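Local structure of glycerol kinase, putative (Plasmodium falciparum, 2W40) at residues I219-S224 / F297-K302. The protein probably transfers a phosphate from ATP to glycerol, giving sn-glycerol 3-phosphate, as a kinase of the FGGY family. Residues are numbered along the deposited sequence; the frame is centred on the assembly and turned at random.
With EDO (1,2-ethanediol), chain B; EDO (1,2-ethanediol), chain D.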
# COMPACT_ATOMS: atom_id res chain seq x y z
N ILE C 219 -23.90 19.34 -32.49
CA ILE C 219 -24.29 19.46 -31.05
C ILE C 219 -25.84 19.63 -30.96
O ILE C 219 -26.41 20.56 -31.56
CB ILE C 219 -23.59 20.63 -30.33
CG1 ILE C 219 -22.05 20.46 -30.42
CG2 ILE C 219 -24.03 20.77 -28.83
CD1 ILE C 219 -21.31 21.67 -29.95
N LYS C 220 -26.47 18.66 -30.31
CA LYS C 220 -27.92 18.60 -30.19
C LYS C 220 -28.36 18.93 -28.78
O LYS C 220 -27.60 18.84 -27.85
CB LYS C 220 -28.42 17.19 -30.50
CG LYS C 220 -28.07 16.69 -31.93
CD LYS C 220 -29.07 16.92 -32.90
CE LYS C 220 -29.97 15.73 -33.05
NZ LYS C 220 -31.12 16.20 -33.92
N SER C 221 -29.63 19.23 -28.63
CA SER C 221 -30.22 19.34 -27.27
C SER C 221 -30.40 17.90 -26.73
O SER C 221 -30.21 16.88 -27.43
CB SER C 221 -31.57 20.12 -27.32
OG SER C 221 -32.53 19.34 -28.03
N ASN C 222 -30.67 17.79 -25.44
CA ASN C 222 -30.74 16.49 -24.80
C ASN C 222 -31.96 15.61 -25.18
O ASN C 222 -31.87 14.40 -25.14
CB ASN C 222 -30.69 16.62 -23.25
CG ASN C 222 -29.37 17.20 -22.75
OD1 ASN C 222 -29.30 18.28 -22.15
ND2 ASN C 222 -28.30 16.49 -23.07
N CYS C 223 -33.09 16.25 -25.51
CA CYS C 223 -34.25 15.58 -26.07
C CYS C 223 -34.25 15.95 -27.57
O CYS C 223 -34.39 17.11 -27.93
CB CYS C 223 -35.47 16.16 -25.42
SG CYS C 223 -35.68 15.84 -23.68
N SER C 224 -34.12 14.99 -28.46
CA SER C 224 -33.95 15.29 -29.89
C SER C 224 -34.17 14.06 -30.75
O SER C 224 -34.32 13.00 -30.24
CB SER C 224 -32.56 15.97 -30.14
OG SER C 224 -32.57 16.71 -31.38
N PHE C 297 -32.98 20.75 -22.57
CA PHE C 297 -33.83 19.73 -23.15
C PHE C 297 -34.10 19.97 -24.67
O PHE C 297 -34.00 19.02 -25.46
CB PHE C 297 -35.21 19.63 -22.36
CG PHE C 297 -35.14 18.92 -21.05
CD1 PHE C 297 -34.03 18.92 -20.26
CD2 PHE C 297 -36.24 18.26 -20.55
CE1 PHE C 297 -33.98 18.32 -19.03
CE2 PHE C 297 -36.18 17.61 -19.31
CZ PHE C 297 -35.04 17.68 -18.54
N ASN C 298 -34.63 21.15 -24.98
CA ASN C 298 -35.08 21.54 -26.30
C ASN C 298 -34.26 22.69 -26.89
O ASN C 298 -33.64 23.48 -26.17
CB ASN C 298 -36.56 21.97 -26.25
CG ASN C 298 -37.48 20.83 -25.80
OD1 ASN C 298 -37.30 19.63 -26.17
ND2 ASN C 298 -38.46 21.18 -24.98
N ASP C 299 -34.27 22.72 -28.22
CA ASP C 299 -33.45 23.69 -28.97
C ASP C 299 -33.65 25.16 -28.57
O ASP C 299 -32.69 25.93 -28.49
CB ASP C 299 -33.71 23.51 -30.46
CG ASP C 299 -33.20 22.20 -30.96
OD1 ASP C 299 -32.10 21.87 -30.46
OD2 ASP C 299 -33.86 21.51 -31.81
N ASN C 300 -34.88 25.54 -28.21
CA ASN C 300 -35.18 26.93 -27.90
C ASN C 300 -34.99 27.25 -26.44
O ASN C 300 -35.22 28.40 -26.03
CB ASN C 300 -36.62 27.17 -28.31
CG ASN C 300 -36.82 27.19 -29.85
OD1 ASN C 300 -35.88 27.49 -30.64
ND2 ASN C 300 -38.09 26.93 -30.28
N ASP C 301 -34.59 26.28 -25.61
CA ASP C 301 -34.42 26.51 -24.15
C ASP C 301 -33.10 27.19 -23.93
O ASP C 301 -32.09 26.87 -24.61
CB ASP C 301 -34.46 25.19 -23.33
CG ASP C 301 -35.76 24.44 -23.40
OD1 ASP C 301 -36.80 25.05 -23.78
OD2 ASP C 301 -35.79 23.23 -23.10
N LYS C 302 -33.05 28.13 -22.99
CA LYS C 302 -31.79 28.48 -22.41
C LYS C 302 -31.26 27.28 -21.54
O LYS C 302 -32.00 26.66 -20.78
CB LYS C 302 -31.88 29.75 -21.54
CG LYS C 302 -32.40 30.99 -22.27
CD LYS C 302 -32.26 32.20 -21.39
CE LYS C 302 -32.73 33.49 -22.08
NZ LYS C 302 -32.47 34.69 -21.13
C1 EDO B . -28.17 22.37 -28.66
O1 EDO B . -27.57 23.61 -28.17
C2 EDO B . -28.86 22.61 -30.00
O2 EDO B . -30.03 23.37 -29.68
C1 EDO D . -38.95 21.13 -20.51
O1 EDO D . -39.06 20.46 -21.80
C2 EDO D . -37.89 22.22 -20.64
O2 EDO D . -37.91 22.64 -22.01
O HOH W 1 -30.95 19.73 -31.46
O HOH W 2 -33.88 18.93 -30.50
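The two segments come closest at the carbonyl oxygen of F297. The backbone N of C223 donates to F297 O over 2.9 Å, with an N-H...O angle of 154°, lying in the carbonyl plane and using a lone pair. S221 OG sits 3.0 Å from the same F297 O, its chi1 of 68° tucking the hydroxyl into the crowded position between backbone N and carbonyl carbon; another acceptor also competes for its proton. Next to this bond, C223 SG, anti to its own carbonyl carbon, approaches the F297 ring obliquely, 4.6 Å from the ring centroid and nearest to CD2, a Cys sulfur-aromatic contact. L451 of helix 443-455 packs against both side chains; C223 is buried, while F297 keeps some exposure. The contact bridges the two actin-like ATPase domains of the FGGY fold: 219-224 carries the end of strand 218-220 and the loop beyond it, on the N-terminal side, while 297-302 belongs to the hairpin loop between strands 290-295 and 304-311 on the C-terminal side. N222 contributes by way of K296, whose backbone N bonds to its OD1. N298 to D301 form a type I turn, closed by D301 N to N298 O; N298 N also donates to D301 OD2 from above the carboxylate plane. On the looser side, solvent does the joining. D299 OD1 takes a short 2.6 Å bond from a water that also accepts from S221 N, and a second bond from an ethanediol, probably from the crystallisation liquor. Another water donates to D299 OD2 and S221 OG, and also bonds S224 OG, which K220 NZ grips at 3.0 Å.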